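Local coordinates for protein cystalysin (PDB 1C7N) that binds pyridoxal-5'-phosphate and belongs to the class I and II aminotransferase family of pyridoxal-phosphate-dependent proteins, at residues Glu69-Lys72 against Lys73-Lys77; Gln380-Leu383 against Glu384-Asn387; Thr120-Tyr124 against Pro125-Ala129. All coordinates share one frame; numbering follows the deposited sequence.

Interaction 1. Residues Glu69-Lys72 against Lys73-Lys77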
ATOM      1  N   GLU A  69     -17.885   5.833  -6.330  1.00 19.15           N
ATOM      2  CA  GLU A  69     -18.075   6.634  -7.527  1.00 19.50           C
ATOM      3  C   GLU A  69     -17.913   8.095  -7.126  1.00 18.97           C
ATOM      4  O   GLU A  69     -17.388   8.908  -7.889  1.00 18.84           O
ATOM      5  CB  GLU A  69     -19.463   6.393  -8.125  1.00 22.51           C
ATOM      6  CG  GLU A  69     -19.636   4.990  -8.682  1.00 25.50           C
ATOM      7  CD  GLU A  69     -18.510   4.604  -9.632  1.00 27.93           C
ATOM      8  OE1 GLU A  69     -18.373   5.251 -10.697  1.00 26.57           O
ATOM      9  OE2 GLU A  69     -17.760   3.656  -9.305  1.00 28.03           O
ATOM     10  N   GLU A  70     -18.352   8.421  -5.915  1.00 18.08           N
ATOM     11  CA  GLU A  70     -18.228   9.786  -5.418  1.00 18.17           C
ATOM     12  C   GLU A  70     -16.747  10.161  -5.327  1.00 16.95           C
ATOM     13  O   GLU A  70     -16.367  11.296  -5.621  1.00 15.75           O
ATOM     14  CB  GLU A  70     -18.890   9.913  -4.045  1.00 19.99           C
ATOM     15  CG  GLU A  70     -18.739  11.288  -3.390  1.00 22.69           C
ATOM     16  CD  GLU A  70     -19.396  12.417  -4.179  1.00 25.08           C
ATOM     17  OE1 GLU A  70     -19.373  13.568  -3.685  1.00 25.91           O
ATOM     18  OE2 GLU A  70     -19.929  12.167  -5.284  1.00 25.39           O
ATOM     19  N   TYR A  71     -15.915   9.202  -4.927  1.00 14.64           N
ATOM     20  CA  TYR A  71     -14.481   9.439  -4.818  1.00 15.12           C
ATOM     21  C   TYR A  71     -13.926   9.795  -6.187  1.00 14.99           C
ATOM     22  O   TYR A  71     -13.192  10.772  -6.344  1.00 15.31           O
ATOM     23  CB  TYR A  71     -13.759   8.190  -4.302  1.00 15.75           C
ATOM     24  CG  TYR A  71     -12.250   8.288  -4.403  1.00 16.12           C
ATOM     25  CD1 TYR A  71     -11.502   8.899  -3.401  1.00 17.22           C
ATOM     26  CD2 TYR A  71     -11.574   7.793  -5.520  1.00 16.32           C
ATOM     27  CE1 TYR A  71     -10.113   9.017  -3.506  1.00 16.56           C
ATOM     28  CE2 TYR A  71     -10.187   7.907  -5.636  1.00 15.29           C
ATOM     29  CZ  TYR A  71      -9.466   8.517  -4.627  1.00 16.70           C
ATOM     30  OH  TYR A  71      -8.099   8.630  -4.742  1.00 16.27           O
ATOM     31  N   LYS A  72     -14.278   8.986  -7.179  1.00 15.52           N
ATOM     32  CA  LYS A  72     -13.821   9.207  -8.539  1.00 16.08           C
ATOM     33  C   LYS A  72     -14.333  10.546  -9.053  1.00 16.94           C
ATOM     34  O   LYS A  72     -13.597  11.284  -9.712  1.00 16.36           O
ATOM     35  CB  LYS A  72     -14.295   8.067  -9.442  1.00 16.48           C
ATOM     36  CG  LYS A  72     -13.819   6.699  -8.968  1.00 16.62           C
ATOM     37  CD  LYS A  72     -14.250   5.580  -9.896  1.00 16.45           C
ATOM     38  CE  LYS A  72     -13.674   4.252  -9.413  1.00 18.25           C
ATOM     39  NZ  LYS A  72     -13.738   3.192 -10.451  1.00 20.34           N
ATOM     40  N   LYS A  73     -15.590  10.859  -8.752  1.00 15.72           N
ATOM     41  CA  LYS A  73     -16.164  12.125  -9.193  1.00 16.93           C
ATOM     42  C   LYS A  73     -15.396  13.294  -8.593  1.00 16.08           C
ATOM     43  O   LYS A  73     -15.181  14.305  -9.258  1.00 15.20           O
ATOM     44  CB  LYS A  73     -17.635  12.247  -8.777  1.00 18.59           C
ATOM     45  CG  LYS A  73     -18.581  11.255  -9.431  1.00 23.18           C
ATOM     46  CD  LYS A  73     -20.033  11.684  -9.217  1.00 24.65           C
ATOM     47  CE  LYS A  73     -21.004  10.552  -9.502  1.00 26.40           C
ATOM     48  NZ  LYS A  73     -20.835   9.993 -10.867  1.00 27.89           N
ATOM     49  N   THR A  74     -14.995  13.148  -7.331  1.00 16.18           N
ATOM     50  CA  THR A  74     -14.260  14.193  -6.623  1.00 15.83           C
ATOM     51  C   THR A  74     -12.875  14.428  -7.229  1.00 16.06           C
ATOM     52  O   THR A  74     -12.407  15.564  -7.299  1.00 17.00           O
ATOM     53  CB  THR A  74     -14.124  13.849  -5.119  1.00 15.75           C
ATOM     54  OG1 THR A  74     -15.430  13.743  -4.535  1.00 14.96           O
ATOM     55  CG2 THR A  74     -13.355  14.929  -4.388  1.00 13.40           C
ATOM     56  N   VAL A  75     -12.220  13.359  -7.668  1.00 15.91           N
ATOM     57  CA  VAL A  75     -10.903  13.482  -8.283  1.00 15.15           C
ATOM     58  C   VAL A  75     -11.063  14.125  -9.661  1.00 15.62           C
ATOM     59  O   VAL A  75     -10.287  14.997 -10.052  1.00 16.58           O
ATOM     60  CB  VAL A  75     -10.243  12.100  -8.422  1.00 16.13           C
ATOM     61  CG1 VAL A  75      -8.928  12.213  -9.183  1.00 14.88           C
ATOM     62  CG2 VAL A  75     -10.018  11.510  -7.038  1.00 14.08           C
ATOM     63  N   LYS A  76     -12.085  13.689 -10.386  1.00 15.30           N
ATOM     64  CA  LYS A  76     -12.386  14.225 -11.709  1.00 15.15           C
ATOM     65  C   LYS A  76     -12.710  15.716 -11.587  1.00 15.03           C
ATOM     66  O   LYS A  76     -12.269  16.531 -12.403  1.00 14.75           O
ATOM     67  CB  LYS A  76     -13.577  13.464 -12.308  1.00 14.37           C
ATOM     68  CG  LYS A  76     -14.184  14.052 -13.581  1.00 15.71           C
ATOM     69  CD  LYS A  76     -15.337  13.159 -14.063  1.00 17.17           C
ATOM     70  CE  LYS A  76     -16.313  13.894 -14.978  1.00 16.91           C
ATOM     71  NZ  LYS A  76     -15.694  14.363 -16.247  1.00 19.99           N
ATOM     72  N   LYS A  77     -13.474  16.067 -10.558  1.00 15.03           N
ATOM     73  CA  LYS A  77     -13.855  17.455 -10.325  1.00 15.06           C
ATOM     74  C   LYS A  77     -12.628  18.306  -9.995  1.00 14.27           C
ATOM     75  O   LYS A  77     -12.520  19.446 -10.436  1.00 15.14           O
ATOM     76  CB  LYS A  77     -14.875  17.539  -9.184  1.00 16.22           C
ATOM     77  CG  LYS A  77     -15.518  18.911  -9.026  1.00 18.25           C
ATOM     78  CD  LYS A  77     -16.588  18.907  -7.945  1.00 18.81           C
ATOM     79  CE  LYS A  77     -17.480  20.138  -8.035  1.00 21.17           C
ATOM     80  NZ  LYS A  77     -16.721  21.417  -7.941  1.00 20.49           N
TER

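Interaction 2. Residues Gln380-Leu383 against Glu384-Asn387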
ATOM      1  N   GLN A 380      14.230  30.662   9.598  1.00 16.35           N
ATOM      2  CA  GLN A 380      15.134  31.706  10.088  1.00 18.11           C
ATOM      3  C   GLN A 380      16.157  31.149  11.076  1.00 18.04           C
ATOM      4  O   GLN A 380      17.335  31.512  11.034  1.00 18.14           O
ATOM      5  CB  GLN A 380      14.326  32.824  10.750  1.00 19.74           C
ATOM      6  CG  GLN A 380      13.435  33.586   9.788  1.00 22.53           C
ATOM      7  CD  GLN A 380      14.178  34.691   9.061  1.00 24.65           C
ATOM      8  OE1 GLN A 380      15.322  34.512   8.632  1.00 26.58           O
ATOM      9  NE2 GLN A 380      13.529  35.840   8.913  1.00 25.39           N
ATOM     10  N   GLU A 381      15.703  30.276  11.971  1.00 18.10           N
ATOM     11  CA  GLU A 381      16.594  29.657  12.954  1.00 17.80           C
ATOM     12  C   GLU A 381      17.693  28.895  12.229  1.00 17.97           C
ATOM     13  O   GLU A 381      18.872  28.985  12.581  1.00 18.39           O
ATOM     14  CB  GLU A 381      15.822  28.664  13.829  1.00 19.54           C
ATOM     15  CG  GLU A 381      14.983  29.278  14.928  1.00 19.98           C
ATOM     16  CD  GLU A 381      14.066  28.254  15.582  1.00 21.79           C
ATOM     17  OE1 GLU A 381      14.497  27.093  15.751  1.00 21.76           O
ATOM     18  OE2 GLU A 381      12.920  28.611  15.931  1.00 22.64           O
ATOM     19  N   SER A 382      17.288  28.139  11.213  1.00 16.02           N
ATOM     20  CA  SER A 382      18.209  27.329  10.432  1.00 14.39           C
ATOM     21  C   SER A 382      19.226  28.178   9.676  1.00 14.71           C
ATOM     22  O   SER A 382      20.415  27.868   9.672  1.00 13.58           O
ATOM     23  CB  SER A 382      17.426  26.462   9.445  1.00 15.01           C
ATOM     24  OG  SER A 382      16.463  25.665  10.119  1.00 15.99           O
ATOM     25  N   LEU A 383      18.754  29.247   9.041  1.00 13.85           N
ATOM     26  CA  LEU A 383      19.642  30.121   8.286  1.00 13.85           C
ATOM     27  C   LEU A 383      20.656  30.797   9.192  1.00 14.81           C
ATOM     28  O   LEU A 383      21.794  31.023   8.789  1.00 17.06           O
ATOM     29  CB  LEU A 383      18.832  31.175   7.522  1.00 11.79           C
ATOM     30  CG  LEU A 383      17.892  30.612   6.451  1.00 10.27           C
ATOM     31  CD1 LEU A 383      16.999  31.714   5.913  1.00 11.79           C
ATOM     32  CD2 LEU A 383      18.711  29.977   5.334  1.00 10.48           C
ATOM     33  N   GLU A 384      20.254  31.122  10.416  1.00 15.90           N
ATOM     34  CA  GLU A 384      21.179  31.766  11.343  1.00 17.36           C
ATOM     35  C   GLU A 384      22.262  30.783  11.795  1.00 17.23           C
ATOM     36  O   GLU A 384      23.401  31.184  12.037  1.00 15.89           O
ATOM     37  CB  GLU A 384      20.427  32.345  12.547  1.00 19.33           C
ATOM     38  CG  GLU A 384      21.311  33.095  13.548  1.00 22.04           C
ATOM     39  CD  GLU A 384      22.309  34.042  12.887  1.00 23.58           C
ATOM     40  OE1 GLU A 384      21.965  34.668  11.865  1.00 24.86           O
ATOM     41  OE2 GLU A 384      23.441  34.173  13.400  1.00 24.59           O
ATOM     42  N   ARG A 385      21.917  29.501  11.916  1.00 16.66           N
ATOM     43  CA  ARG A 385      22.918  28.495  12.291  1.00 17.07           C
ATOM     44  C   ARG A 385      23.926  28.409  11.152  1.00 16.96           C
ATOM     45  O   ARG A 385      25.136  28.321  11.370  1.00 16.79           O
ATOM     46  CB  ARG A 385      22.290  27.113  12.464  1.00 16.91           C
ATOM     47  CG  ARG A 385      21.792  26.806  13.847  1.00 17.53           C
ATOM     48  CD  ARG A 385      21.851  25.308  14.096  1.00 16.08           C
ATOM     49  NE  ARG A 385      21.056  24.546  13.130  1.00 15.06           N
ATOM     50  CZ  ARG A 385      19.730  24.607  13.045  1.00 14.91           C
ATOM     51  NH1 ARG A 385      19.046  25.400  13.864  1.00 13.70           N
ATOM     52  NH2 ARG A 385      19.086  23.861  12.154  1.00 12.22           N
ATOM     53  N   LEU A 386      23.397  28.423   9.932  1.00 16.73           N
ATOM     54  CA  LEU A 386      24.199  28.356   8.719  1.00 16.63           C
ATOM     55  C   LEU A 386      25.087  29.597   8.656  1.00 16.51           C
ATOM     56  O   LEU A 386      26.271  29.516   8.330  1.00 14.91           O
ATOM     57  CB  LEU A 386      23.276  28.340   7.499  1.00 17.79           C
ATOM     58  CG  LEU A 386      23.721  27.708   6.182  1.00 19.51           C
ATOM     59  CD1 LEU A 386      23.105  28.513   5.039  1.00 19.38           C
ATOM     60  CD2 LEU A 386      25.228  27.682   6.062  1.00 20.03           C
ATOM     61  N   ASN A 387      24.488  30.741   8.970  1.00 16.22           N
ATOM     62  CA  ASN A 387      25.181  32.026   8.967  1.00 17.67           C
ATOM     63  C   ASN A 387      26.441  31.971   9.827  1.00 18.05           C
ATOM     64  O   ASN A 387      27.524  32.333   9.372  1.00 18.64           O
ATOM     65  CB  ASN A 387      24.234  33.119   9.477  1.00 16.01           C
ATOM     66  CG  ASN A 387      24.740  34.521   9.186  1.00 15.85           C
ATOM     67  OD1 ASN A 387      25.486  34.737   8.231  1.00 15.11           O
ATOM     68  ND2 ASN A 387      24.314  35.488   9.999  1.00 15.91           N
TER
HETATM   69  O   HOH W   1      16.523  25.279  14.789  1.00 19.66           O
HETATM   70  O   HOH W   2      16.478  23.855  12.176  1.00 23.65           O

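Interaction 3. Residues Thr120-Tyr124 against Pro125-Ala129. With PLP (pyridoxal-5'-phosphate), chain I.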
ATOM      1  N   THR A 120      17.483  15.370 -16.386  1.00 17.54           N
ATOM      2  CA  THR A 120      18.270  15.527 -15.167  1.00 17.51           C
ATOM      3  C   THR A 120      18.944  16.888 -14.976  1.00 17.12           C
ATOM      4  O   THR A 120      19.119  17.641 -15.930  1.00 17.53           O
ATOM      5  CB  THR A 120      19.364  14.456 -15.129  1.00 18.23           C
ATOM      6  OG1 THR A 120      20.255  14.662 -16.230  1.00 18.26           O
ATOM      7  CG2 THR A 120      18.750  13.061 -15.255  1.00 18.53           C
ATOM      8  N   PRO A 121      19.332  17.220 -13.728  1.00 16.06           N
ATOM      9  CA  PRO A 121      19.156  16.395 -12.525  1.00 15.19           C
ATOM     10  C   PRO A 121      17.678  16.282 -12.183  1.00 14.93           C
ATOM     11  O   PRO A 121      16.870  17.082 -12.654  1.00 15.38           O
ATOM     12  CB  PRO A 121      19.948  17.158 -11.468  1.00 15.36           C
ATOM     13  CG  PRO A 121      19.778  18.585 -11.904  1.00 15.32           C
ATOM     14  CD  PRO A 121      20.019  18.477 -13.394  1.00 16.13           C
ATOM     15  N   VAL A 122      17.314  15.306 -11.356  1.00 14.99           N
ATOM     16  CA  VAL A 122      15.907  15.126 -11.023  1.00 13.69           C
ATOM     17  C   VAL A 122      15.669  14.161  -9.862  1.00 13.19           C
ATOM     18  O   VAL A 122      16.554  13.378  -9.500  1.00 12.86           O
ATOM     19  CB  VAL A 122      15.139  14.609 -12.269  1.00 13.18           C
ATOM     20  CG1 VAL A 122      15.553  13.179 -12.575  1.00 12.77           C
ATOM     21  CG2 VAL A 122      13.639  14.718 -12.065  1.00 12.97           C
ATOM     22  N   TYR A 123      14.467  14.242  -9.289  1.00 12.83           N
ATOM     23  CA  TYR A 123      14.009  13.384  -8.190  1.00 13.85           C
ATOM     24  C   TYR A 123      14.672  12.008  -8.349  1.00 14.44           C
ATOM     25  O   TYR A 123      14.364  11.274  -9.283  1.00 14.53           O
ATOM     26  CB  TYR A 123      12.487  13.284  -8.287  1.00 14.28           C
ATOM     27  CG  TYR A 123      11.801  12.400  -7.278  1.00 15.74           C
ATOM     28  CD1 TYR A 123      11.854  12.681  -5.917  1.00 17.07           C
ATOM     29  CD2 TYR A 123      11.045  11.309  -7.699  1.00 17.27           C
ATOM     30  CE1 TYR A 123      11.161  11.896  -4.996  1.00 18.27           C
ATOM     31  CE2 TYR A 123      10.352  10.521  -6.795  1.00 17.43           C
ATOM     32  CZ  TYR A 123      10.408  10.816  -5.448  1.00 17.98           C
ATOM     33  OH  TYR A 123       9.702  10.032  -4.565  1.00 17.89           O
ATOM     34  N   TYR A 124      15.574  11.665  -7.432  1.00 15.54           N
ATOM     35  CA  TYR A 124      16.340  10.419  -7.518  1.00 16.47           C
ATOM     36  C   TYR A 124      15.629   9.071  -7.697  1.00 16.13           C
ATOM     37  O   TYR A 124      16.168   8.183  -8.350  1.00 15.71           O
ATOM     38  CB  TYR A 124      17.347  10.342  -6.356  1.00 17.46           C
ATOM     39  CG  TYR A 124      16.763  10.370  -4.963  1.00 20.19           C
ATOM     40  CD1 TYR A 124      16.374   9.191  -4.322  1.00 19.14           C
ATOM     41  CD2 TYR A 124      16.607  11.578  -4.280  1.00 19.88           C
ATOM     42  CE1 TYR A 124      15.848   9.216  -3.033  1.00 19.81           C
ATOM     43  CE2 TYR A 124      16.082  11.613  -2.995  1.00 20.37           C
ATOM     44  CZ  TYR A 124      15.706  10.431  -2.377  1.00 20.62           C
ATOM     45  OH  TYR A 124      15.201  10.471  -1.096  1.00 21.01           O
ATOM     46  N   PRO A 125      14.422   8.892  -7.136  1.00 16.83           N
ATOM     47  CA  PRO A 125      13.767   7.592  -7.336  1.00 17.07           C
ATOM     48  C   PRO A 125      13.558   7.255  -8.817  1.00 17.83           C
ATOM     49  O   PRO A 125      13.323   6.095  -9.169  1.00 17.90           O
ATOM     50  CB  PRO A 125      12.451   7.753  -6.585  1.00 17.10           C
ATOM     51  CG  PRO A 125      12.848   8.633  -5.448  1.00 16.68           C
ATOM     52  CD  PRO A 125      13.698   9.686  -6.128  1.00 16.29           C
ATOM     53  N   PHE A 126      13.626   8.267  -9.680  1.00 17.40           N
ATOM     54  CA  PHE A 126      13.468   8.041 -11.115  1.00 18.07           C
ATOM     55  C   PHE A 126      14.596   7.133 -11.589  1.00 18.85           C
ATOM     56  O   PHE A 126      14.366   6.178 -12.329  1.00 18.07           O
ATOM     57  CB  PHE A 126      13.536   9.356 -11.901  1.00 18.52           C
ATOM     58  CG  PHE A 126      12.219  10.082 -12.007  1.00 18.35           C
ATOM     59  CD1 PHE A 126      12.097  11.191 -12.839  1.00 17.76           C
ATOM     60  CD2 PHE A 126      11.109   9.662 -11.282  1.00 18.19           C
ATOM     61  CE1 PHE A 126      10.890  11.873 -12.949  1.00 18.28           C
ATOM     62  CE2 PHE A 126       9.895  10.338 -11.385  1.00 18.27           C
ATOM     63  CZ  PHE A 126       9.787  11.445 -12.220  1.00 17.43           C
ATOM     64  N   PHE A 127      15.816   7.446 -11.164  1.00 19.79           N
ATOM     65  CA  PHE A 127      16.980   6.653 -11.544  1.00 21.82           C
ATOM     66  C   PHE A 127      16.792   5.211 -11.092  1.00 21.99           C
ATOM     67  O   PHE A 127      17.024   4.269 -11.849  1.00 22.60           O
ATOM     68  CB  PHE A 127      18.253   7.208 -10.892  1.00 21.63           C
ATOM     69  CG  PHE A 127      18.641   8.580 -11.368  1.00 22.55           C
ATOM     70  CD1 PHE A 127      17.897   9.697 -11.003  1.00 22.87           C
ATOM     71  CD2 PHE A 127      19.767   8.756 -12.163  1.00 22.53           C
ATOM     72  CE1 PHE A 127      18.270  10.974 -11.421  1.00 23.01           C
ATOM     73  CE2 PHE A 127      20.152  10.028 -12.589  1.00 23.36           C
ATOM     74  CZ  PHE A 127      19.401  11.140 -12.215  1.00 22.61           C
ATOM     75  N   MET A 128      16.373   5.057  -9.842  1.00 23.18           N
ATOM     76  CA  MET A 128      16.166   3.747  -9.244  1.00 24.07           C
ATOM     77  C   MET A 128      15.132   2.905  -9.988  1.00 23.54           C
ATOM     78  O   MET A 128      15.376   1.735 -10.284  1.00 23.45           O
ATOM     79  CB  MET A 128      15.749   3.919  -7.780  1.00 26.80           C
ATOM     80  CG  MET A 128      16.746   4.720  -6.947  1.00 29.57           C
ATOM     81  SD  MET A 128      16.103   5.185  -5.324  1.00 33.83           S
ATOM     82  CE  MET A 128      15.933   3.576  -4.555  1.00 32.87           C
ATOM     83  N   ALA A 129      13.982   3.500 -10.291  1.00 22.61           N
ATOM     84  CA  ALA A 129      12.909   2.789 -10.981  1.00 21.82           C
ATOM     85  C   ALA A 129      13.378   2.171 -12.291  1.00 21.66           C
ATOM     86  O   ALA A 129      12.859   1.140 -12.729  1.00 20.09           O
ATOM     87  CB  ALA A 129      11.751   3.737 -11.248  1.00 21.78           C
TER
HETATM   88  N1  PLP I 400       7.471  12.099  -7.531  1.00 18.15           N
HETATM   89  C2  PLP I 400       8.205  13.253  -7.195  1.00 18.53           C
HETATM   90  C2A PLP I 400       8.766  14.025  -8.375  1.00 17.94           C
HETATM   91  C3  PLP I 400       8.242  13.605  -5.773  1.00 19.11           C
HETATM   92  O3  PLP I 400       9.044  14.639  -5.510  1.00 20.43           O
HETATM   93  C4  PLP I 400       7.521  12.824  -4.839  1.00 20.03           C
HETATM   94  C4A PLP I 400       7.452  13.196  -3.426  1.00 19.47           C
HETATM   95  C5  PLP I 400       6.752  11.642  -5.342  1.00 20.72           C
HETATM   96  C6  PLP I 400       6.769  11.299  -6.663  1.00 18.41           C
HETATM   97  C5A PLP I 400       5.713  11.069  -4.381  1.00 23.70           C
HETATM   98  O4P PLP I 400       5.698   9.751  -4.001  1.00 28.26           O
HETATM   99  P   PLP I 400       4.420   9.385  -3.064  1.00 28.09           P
HETATM  100  O1P PLP I 400       4.807   8.087  -2.519  1.00 32.15           O
HETATM  101  O2P PLP I 400       3.195   9.293  -3.955  1.00 29.74           O
HETATM  102  O3P PLP I 400       4.240  10.396  -2.016  1.00 29.26           O

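Interaction 1. Residues Glu69-Lys72 against Lys73-Lys77
The carbonyl oxygen E70 O is gripped twice by T74, one turn further along the same helix. T74 N donates to it in the ordinary helical way, and T74 OG1 donates as well, at 2.8 Å from E70 O. The two donors come from opposite faces of the carbonyl plane, the hydroxyl tilted 35° from it, so neither displaces the other. What makes this possible is the first torsion of T74: OG1 stands beside its own backbone N (chi1 -61°), turned back toward the preceding turn. Threonine suits this buried place because its hydroxyl is satisfied by the backbone while CG2 remains for apolar contacts.

One residue on, the same spacing pairs Y71 with V75. V75 N bonds to Y71 O, and the V75 CG2 methyl sits over one face of the Y71 ring, 4.1 Å from the ring centroid and displaced toward the rim, a CH-pi contact. At the far end of the ring, Y71 OH is hydrogen-bonded to N249, and the ring meets Y278 edge-to-face. On the outer side, K73 lays its aliphatic part across E70, K73 CD lying 4.0 Å from E70 OE2. Their charges do not meet: K73 NZ is 6.1 Å from E70 OE2, and the carboxylate's salt bridge goes to K286 on helix 275-287.

The pattern is that of an amphipathic alpha helix at its first turns: i to i+4 backbone bonds, a threonine hydroxyl folded onto the i-4 carbonyl, and an inner face of Y71, T74 and V75 turned to helix 275-287 and strand 92-95.

Interaction 2. Residues Gln380-Leu383 against Glu384-Asn387
R385 folds back over the preceding turn of its helix, so that S382 CA lies against one face of the guanidinium, 3.7 Å from its plane and toward the rim. A bend at chi3 (-59°) lays the flat group there instead of letting it run outward. No hydrogen bond links the guanidinium directly to the S382 hydroxyl: R385 NH2 stays 3.8 Å from S382 OG. Two waters fill the role. One accepts from R385 NH2 at 2.6 Å, in the guanidinium plane, and donates to S382 OG; the other accepts from R385 NH1 and donates to E381 OE1, whose distance from that water oxygen is 2.9 Å.

Partners outside the two segments hold these groups in place. R385 NE and NH2 are bonded to the carbonyls of A350 and Q351, S382 OG to that of V378, and the E381 carboxylate forms a salt bridge with K8. On another side of the helix N387 ND2 donates to E384 OE1 over 3.1 Å, nearly straight at 161°, while N387 OD1 takes a bond from H314. Beneath all this run the i to i+4 backbone bonds, the shortest from N387 N to L383 O at 2.7 Å.

Arginine suits the site because its several N-H groups can serve carbonyls and waters at once. R385 NH1 and E381 OE1, 5.2 Å apart, are bridged by a water and not paired directly, so their attraction is probably weak, the more so as E381 also pairs with K8.

Interaction 3. Residues Thr120-Tyr124 against Pro125-Ala129
The Y123 ring is sandwiched between pyridoxal-5'-phosphate and P125. The pyridine ring of the ligand covers one face, with PLP C2 3.4 Å above the plane and over its centre; the pyrrolidine of P125 covers the opposite face through CG and CD. At the edge, close to the Y123 plane, comes F126 CD2, 3.9 Å from Y123 CD2. There the edge of Y123 is turned toward the face of F126, an offset edge-to-face pair with planes at 86°. A first torsion of 178° carries the Y123 ring away from its own backbone N and out alongside pyridoxal-5'-phosphate.

P125 serves a second ring too: its CD lies over a face of Y124, 3.6 Å from that centroid. Proline fits between two tyrosines because its ring is rigid and its C-H groups make good partners for pi faces. At the edge of Y124 stands M128 SD, 4.1 Å from Y124 CD1, a Met-aromatic contact.

Further back, V122 sets its two methyls against two phenylalanines, CG2 against F126 CD1 and CG1 against F127 CE1, the latter at 3.7 Å. T120 CG2 reaches F127 CZ, while T120 OG1 is bonded to E141. The backbone closes the turn into helix 125-131: F126 N donates to Y123 O over 3.1 Å, and the bonds from F127 N and M128 N to Y124 O are weak.

Outside these two segments, pyridoxal-5'-phosphate is also hydrogen-bonded to V98 N and N175 ND2. Since the Y123 ring meets the pyridine in an offset (parallel-displaced) stack, dispersion and pi interactions, supported from behind by P125, would hold that ring's plane and tilt, while directional bonds come from residues such as V98 and N175.

The three contacts are each local, and none touches another. Only interaction 3 meets pyridoxal-5'-phosphate, as Y123 belongs to its pocket. Interaction 1 stays apart from the ligand: the Y71 side chain is about 11 Å from a bound pyridoxal-5'-phosphate, and the centres of interactions 1 and 3 are 31 Å apart, on opposite sides of the chain's centre. Interaction 2, on the late helix 376-393, is remote from both, with centres 44 Å from interaction 1 and 29 Å from interaction 3. Along the chain the order is 69-77, 120-129, 380-387; two are turns within helices, and 120-129 is a loop running into a helix start.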